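PDB 6EVG: multi-copper Oxidase CueO from Ochrobactrum, which acts as a laccase-like multicopper oxidase on lignin model compounds and lignosulfonate, probably coupling oxidation of phenolic substrates to reduction of oxygen. Local coordinates for residues A[70-84]-A[109-123]. Residues are numbered along the deposited sequence; the frame is centred on the assembly and turned at random.
Sequences LKNGETVTLSVENGM and IAAGEAWKPEVKIQQ
V76 and V119, and further along V80 and W115, form hydrogen-bonded antiparallel pairs between strand 75-82 and the broken strand 114-120, whose axes (75-82 against 118-120) run at 149°. At K116-P117 the ladder is interrupted: the proline has no N-H, leaving one bond, from L78 N to P117 O (2.9 Å). P117 lays its CD over the centre of one face of the W115 indole, 3.5 Å above the plane, while W92 meets the same indole almost parallel. V80 lies alongside W115, CG2 3.8 Å from CE3; its other methyl, CG1, anti to the backbone N (chi1 -177°), touches I109 CD1 at 3.7 Å, the side chains crossing at about a right angle. On the buried face that carries V76, V80, W115 and V119, L78 CD1 reaches V119 CG2; past the end of the strand, I121 CD1 meets L70 CD1 (3.8 Å), of the domain's second sheet. On the outer face T77 OG1 rests against the aliphatic CG of E118.

N82 ND2 donates to I109 O (3.0 Å) from above the carbonyl plane and also to E86 O, while OD1 accepts from M84 N in an Asx turn. At the far end N72, inside the type II turn K71-E74, takes the N-H of Q123 on its OD1 (2.9 Å). Strand 114-120 is an outermost strand of a four-stranded sheet in a cupredoxin-like domain, as in multicopper oxidases.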
loop_
_atom_site.group_PDB
_atom_site.type_symbol
_atom_site.label_atom_id
_atom_site.label_comp_id
_atom_site.label_asym_id
_atom_site.label_seq_id
_atom_site.Cartn_x
_atom_site.Cartn_y
_atom_site.Cartn_z
ATOM N N LEU A 70 7.760 13.876 -5.905
ATOM C CA LEU A 70 9.120 14.186 -5.549
ATOM C C LEU A 70 10.073 13.748 -6.626
ATOM O O LEU A 70 9.924 12.684 -7.221
ATOM C CB LEU A 70 9.471 13.454 -4.270
ATOM C CG LEU A 70 8.580 13.769 -3.055
ATOM C CD1 LEU A 70 9.009 12.928 -1.877
ATOM C CD2 LEU A 70 8.528 15.221 -2.718
ATOM N N LYS A 71 11.099 14.558 -6.870
ATOM C CA LYS A 71 12.129 14.261 -7.857
ATOM C C LYS A 71 13.285 13.527 -7.210
ATOM O O LYS A 71 13.778 13.947 -6.158
ATOM C CB LYS A 71 12.620 15.506 -8.514
ATOM C CG LYS A 71 11.568 16.215 -9.322
ATOM C CD LYS A 71 12.074 17.453 -10.011
ATOM C CE LYS A 71 12.318 18.566 -9.053
ATOM N NZ LYS A 71 12.293 19.878 -9.794
ATOM N N ASN A 72 13.762 12.442 -7.835
ATOM C CA ASN A 72 14.953 11.808 -7.368
ATOM C C ASN A 72 16.057 12.860 -7.306
ATOM O O ASN A 72 16.189 13.719 -8.202
ATOM C CB ASN A 72 15.357 10.662 -8.299
ATOM C CG ASN A 72 16.323 9.725 -7.663
ATOM O OD1 ASN A 72 16.247 9.425 -6.474
ATOM N ND2 ASN A 72 17.297 9.287 -8.481
ATOM N N GLY A 73 16.838 12.791 -6.234
ATOM C CA GLY A 73 17.894 13.723 -6.019
ATOM C C GLY A 73 17.521 15.013 -5.259
ATOM O O GLY A 73 18.422 15.764 -4.875
ATOM N N GLU A 74 16.250 15.316 -5.038
ATOM C CA GLU A 74 15.970 16.534 -4.314
ATOM C C GLU A 74 15.853 16.311 -2.792
ATOM O O GLU A 74 15.569 15.208 -2.339
ATOM C CB GLU A 74 14.817 17.358 -4.850
ATOM C CG GLU A 74 13.451 16.868 -4.538
ATOM C CD GLU A 74 12.200 17.697 -5.121
ATOM O OE1 GLU A 74 12.173 19.009 -5.095
ATOM O OE2 GLU A 74 11.214 17.050 -5.554
ATOM N N THR A 75 16.002 17.378 -2.054
ATOM C CA THR A 75 15.789 17.389 -0.590
ATOM C C THR A 75 14.487 18.117 -0.297
ATOM O O THR A 75 14.246 19.221 -0.797
ATOM C CB THR A 75 16.931 18.097 0.165
ATOM O OG1 THR A 75 18.155 17.465 -0.160
ATOM C CG2 THR A 75 16.748 18.014 1.693
ATOM N N VAL A 76 13.634 17.488 0.511
ATOM C CA VAL A 76 12.312 17.980 0.834
ATOM C C VAL A 76 12.080 17.897 2.320
ATOM O O VAL A 76 12.447 16.908 2.973
ATOM C CB VAL A 76 11.227 17.140 0.124
ATOM C CG1 VAL A 76 11.211 15.665 0.439
ATOM C CG2 VAL A 76 9.806 17.580 0.376
ATOM N N THR A 77 11.426 18.917 2.864
ATOM C CA THR A 77 10.918 18.879 4.226
ATOM C C THR A 77 9.472 18.370 4.177
ATOM O O THR A 77 8.615 19.037 3.562
ATOM C CB THR A 77 10.977 20.212 4.900
ATOM O OG1 THR A 77 12.346 20.644 4.950
ATOM C CG2 THR A 77 10.409 20.142 6.318
ATOM N N LEU A 78 9.211 17.220 4.793
ATOM C CA LEU A 78 7.849 16.679 4.899
ATOM C C LEU A 78 7.280 17.177 6.217
ATOM O O LEU A 78 7.554 16.625 7.275
ATOM C CB LEU A 78 7.876 15.151 4.805
ATOM C CG LEU A 78 8.397 14.593 3.478
ATOM C CD1 LEU A 78 8.587 13.093 3.535
ATOM C CD2 LEU A 78 7.499 14.960 2.302
ATOM N N SER A 79 6.552 18.294 6.133
ATOM C CA SER A 79 6.071 19.011 7.304
ATOM C C SER A 79 4.719 18.480 7.691
ATOM O O SER A 79 3.698 18.850 7.067
ATOM C CB SER A 79 6.002 20.494 7.034
ATOM O OG SER A 79 5.559 21.196 8.148
ATOM N N VAL A 80 4.652 17.621 8.723
ATOM C CA VAL A 80 3.439 16.934 9.134
ATOM C C VAL A 80 2.874 17.627 10.367
ATOM O O VAL A 80 3.551 17.767 11.386
ATOM C CB VAL A 80 3.694 15.464 9.438
ATOM C CG1 VAL A 80 2.384 14.748 9.785
ATOM C CG2 VAL A 80 4.389 14.769 8.254
ATOM N N GLU A 81 1.651 18.071 10.328
ATOM C CA GLU A 81 0.962 18.649 11.484
ATOM C C GLU A 81 -0.161 17.720 11.919
ATOM O O GLU A 81 -0.964 17.284 11.078
ATOM C CB GLU A 81 0.371 19.986 11.106
ATOM C CG GLU A 81 -0.416 20.658 12.165
ATOM C CD GLU A 81 -0.924 22.051 11.826
ATOM O OE1 GLU A 81 -0.545 22.649 10.822
ATOM O OE2 GLU A 81 -1.713 22.584 12.613
ATOM N N ASN A 82 -0.214 17.420 13.212
ATOM C CA ASN A 82 -1.298 16.633 13.771
ATOM C C ASN A 82 -2.379 17.525 14.269
ATOM O O ASN A 82 -2.279 18.117 15.344
ATOM C CB ASN A 82 -0.791 15.723 14.880
ATOM C CG ASN A 82 -1.879 14.849 15.442
ATOM O OD1 ASN A 82 -3.016 14.863 14.927
ATOM N ND2 ASN A 82 -1.586 14.040 16.451
ATOM N N GLY A 83 -3.436 17.718 13.465
ATOM C CA GLY A 83 -4.556 18.492 13.843
ATOM C C GLY A 83 -5.653 17.752 14.584
ATOM O O GLY A 83 -6.751 18.275 14.752
ATOM N N MET A 84 -5.369 16.527 15.050
ATOM C CA MET A 84 -6.325 15.728 15.813
ATOM C C MET A 84 -6.081 15.827 17.322
ATOM O O MET A 84 -5.053 16.313 17.773
ATOM C CB MET A 84 -6.280 14.283 15.358
ATOM C CG MET A 84 -6.471 14.133 13.869
ATOM S SD MET A 84 -6.703 12.404 13.311
ATOM C CE MET A 84 -5.185 11.663 13.866
ATOM N N ILE A 109 3.475 11.511 16.882
ATOM C CA ILE A 109 3.257 12.953 16.885
ATOM C C ILE A 109 2.086 13.271 17.823
ATOM O O ILE A 109 0.945 12.863 17.564
ATOM C CB ILE A 109 2.912 13.500 15.456
ATOM C CG1 ILE A 109 3.841 12.967 14.402
ATOM C CG2 ILE A 109 2.881 15.034 15.494
ATOM C CD1 ILE A 109 3.372 13.268 13.015
ATOM N N ALA A 110 2.379 13.947 18.918
ATOM C CA ALA A 110 1.351 14.245 19.878
ATOM C C ALA A 110 0.263 15.136 19.284
ATOM O O ALA A 110 0.472 15.912 18.318
ATOM C CB ALA A 110 1.925 14.937 21.090
ATOM N N ALA A 111 -0.916 15.005 19.877
ATOM C CA ALA A 111 -2.046 15.835 19.486
ATOM C C ALA A 111 -1.674 17.293 19.405
ATOM O O ALA A 111 -1.081 17.874 20.358
ATOM C CB ALA A 111 -3.192 15.708 20.472
ATOM N N GLY A 112 -1.977 17.922 18.273
ATOM C CA GLY A 112 -1.712 19.317 18.046
ATOM C C GLY A 112 -0.267 19.686 17.679
ATOM O O GLY A 112 -0.017 20.881 17.422
ATOM N N GLU A 113 0.649 18.728 17.657
ATOM C CA GLU A 113 2.049 19.013 17.409
ATOM C C GLU A 113 2.460 18.742 15.926
ATOM O O GLU A 113 1.660 18.270 15.146
ATOM C CB GLU A 113 2.925 18.218 18.357
ATOM C CG GLU A 113 2.751 18.640 19.809
ATOM C CD GLU A 113 3.854 18.096 20.760
ATOM O OE1 GLU A 113 4.834 17.466 20.350
ATOM O OE2 GLU A 113 3.776 18.348 21.968
ATOM N N ALA A 114 3.712 19.049 15.598
ATOM C CA ALA A 114 4.225 18.889 14.248
ATOM C C ALA A 114 5.496 18.054 14.251
ATOM O O ALA A 114 6.214 17.934 15.266
ATOM C CB ALA A 114 4.473 20.241 13.590
ATOM N N TRP A 115 5.828 17.514 13.102
ATOM C CA TRP A 115 7.021 16.662 12.868
ATOM C C TRP A 115 7.476 16.990 11.466
ATOM O O TRP A 115 6.670 16.875 10.521
ATOM C CB TRP A 115 6.592 15.189 12.982
ATOM C CG TRP A 115 7.616 14.160 12.619
ATOM C CD1 TRP A 115 8.810 13.985 13.165
ATOM C CD2 TRP A 115 7.439 13.069 11.660
ATOM N NE1 TRP A 115 9.439 12.858 12.569
ATOM C CE2 TRP A 115 8.580 12.274 11.677
ATOM C CE3 TRP A 115 6.412 12.740 10.768
ATOM C CZ2 TRP A 115 8.708 11.118 10.832
ATOM C CZ3 TRP A 115 6.532 11.630 9.947
ATOM C CH2 TRP A 115 7.643 10.841 10.002
ATOM N N LYS A 116 8.737 17.393 11.312
ATOM C CA LYS A 116 9.192 17.948 10.039
ATOM C C LYS A 116 10.492 17.312 9.558
ATOM O O LYS A 116 11.559 17.978 9.434
ATOM C CB LYS A 116 9.359 19.456 10.165
ATOM C CG LYS A 116 8.124 20.172 10.652
ATOM C CD LYS A 116 8.260 21.672 10.707
ATOM C CE LYS A 116 7.000 22.350 11.203
ATOM N NZ LYS A 116 7.064 23.832 11.126
ATOM N N PRO A 117 10.505 15.995 9.338
ATOM C CA PRO A 117 11.706 15.334 8.834
ATOM C C PRO A 117 12.140 15.887 7.464
ATOM O O PRO A 117 11.287 16.190 6.607
ATOM C CB PRO A 117 11.290 13.870 8.727
ATOM C CG PRO A 117 9.811 13.939 8.541
ATOM C CD PRO A 117 9.348 15.073 9.415
ATOM N N GLU A 118 13.440 15.981 7.279
ATOM C CA GLU A 118 14.027 16.446 6.041
ATOM C C GLU A 118 14.671 15.278 5.314
ATOM O O GLU A 118 15.578 14.642 5.843
ATOM C CB GLU A 118 15.075 17.512 6.345
ATOM C CG GLU A 118 14.471 18.719 7.048
ATOM C CD GLU A 118 15.463 19.767 7.483
ATOM O OE1 GLU A 118 16.669 19.667 7.159
ATOM O OE2 GLU A 118 14.974 20.756 8.109
ATOM N N VAL A 119 14.178 14.988 4.131
ATOM C CA VAL A 119 14.573 13.792 3.350
ATOM C C VAL A 119 15.283 14.173 2.093
ATOM O O VAL A 119 14.826 15.025 1.345
ATOM C CB VAL A 119 13.321 12.924 3.017
ATOM C CG1 VAL A 119 13.687 11.792 2.107
ATOM C CG2 VAL A 119 12.596 12.512 4.292
ATOM N N LYS A 120 16.346 13.451 1.800
ATOM C CA LYS A 120 17.082 13.570 0.561
ATOM C C LYS A 120 16.778 12.334 -0.259
ATOM O O LYS A 120 17.191 11.215 0.105
ATOM C CB LYS A 120 18.570 13.718 0.867
ATOM C CG LYS A 120 19.382 14.023 -0.382
ATOM C CD LYS A 120 20.893 14.102 -0.127
ATOM C CE LYS A 120 21.324 15.283 0.630
ATOM N NZ LYS A 120 22.798 15.334 0.773
ATOM N N ILE A 121 16.045 12.495 -1.333
ATOM C CA ILE A 121 15.533 11.356 -2.128
ATOM C C ILE A 121 16.620 10.774 -3.023
ATOM O O ILE A 121 17.236 11.504 -3.786
ATOM C CB ILE A 121 14.345 11.828 -2.971
ATOM C CG1 ILE A 121 13.220 12.470 -2.124
ATOM C CG2 ILE A 121 13.834 10.689 -3.823
ATOM C CD1 ILE A 121 12.514 11.578 -1.173
ATOM N N GLN A 122 16.817 9.448 -2.908
ATOM C CA GLN A 122 17.726 8.760 -3.851
ATOM C C GLN A 122 17.271 7.311 -3.903
ATOM O O GLN A 122 17.591 6.495 -3.048
ATOM C CB GLN A 122 19.188 8.886 -3.436
ATOM C CG GLN A 122 20.112 8.289 -4.482
ATOM C CD GLN A 122 21.574 8.338 -4.176
ATOM O OE1 GLN A 122 22.100 9.301 -3.588
ATOM N NE2 GLN A 122 22.305 7.297 -4.594
ATOM N N GLN A 123 16.431 6.996 -4.905
ATOM C CA GLN A 123 15.836 5.671 -5.015
ATOM C C GLN A 123 15.253 5.495 -6.409
ATOM O O GLN A 123 14.989 6.485 -7.105
ATOM C CB GLN A 123 14.763 5.439 -3.952
ATOM C CG GLN A 123 13.526 6.299 -4.149
ATOM C CD GLN A 123 12.592 6.116 -2.988
ATOM O OE1 GLN A 123 12.674 6.815 -1.970
ATOM N NE2 GLN A 123 11.715 5.108 -3.092
#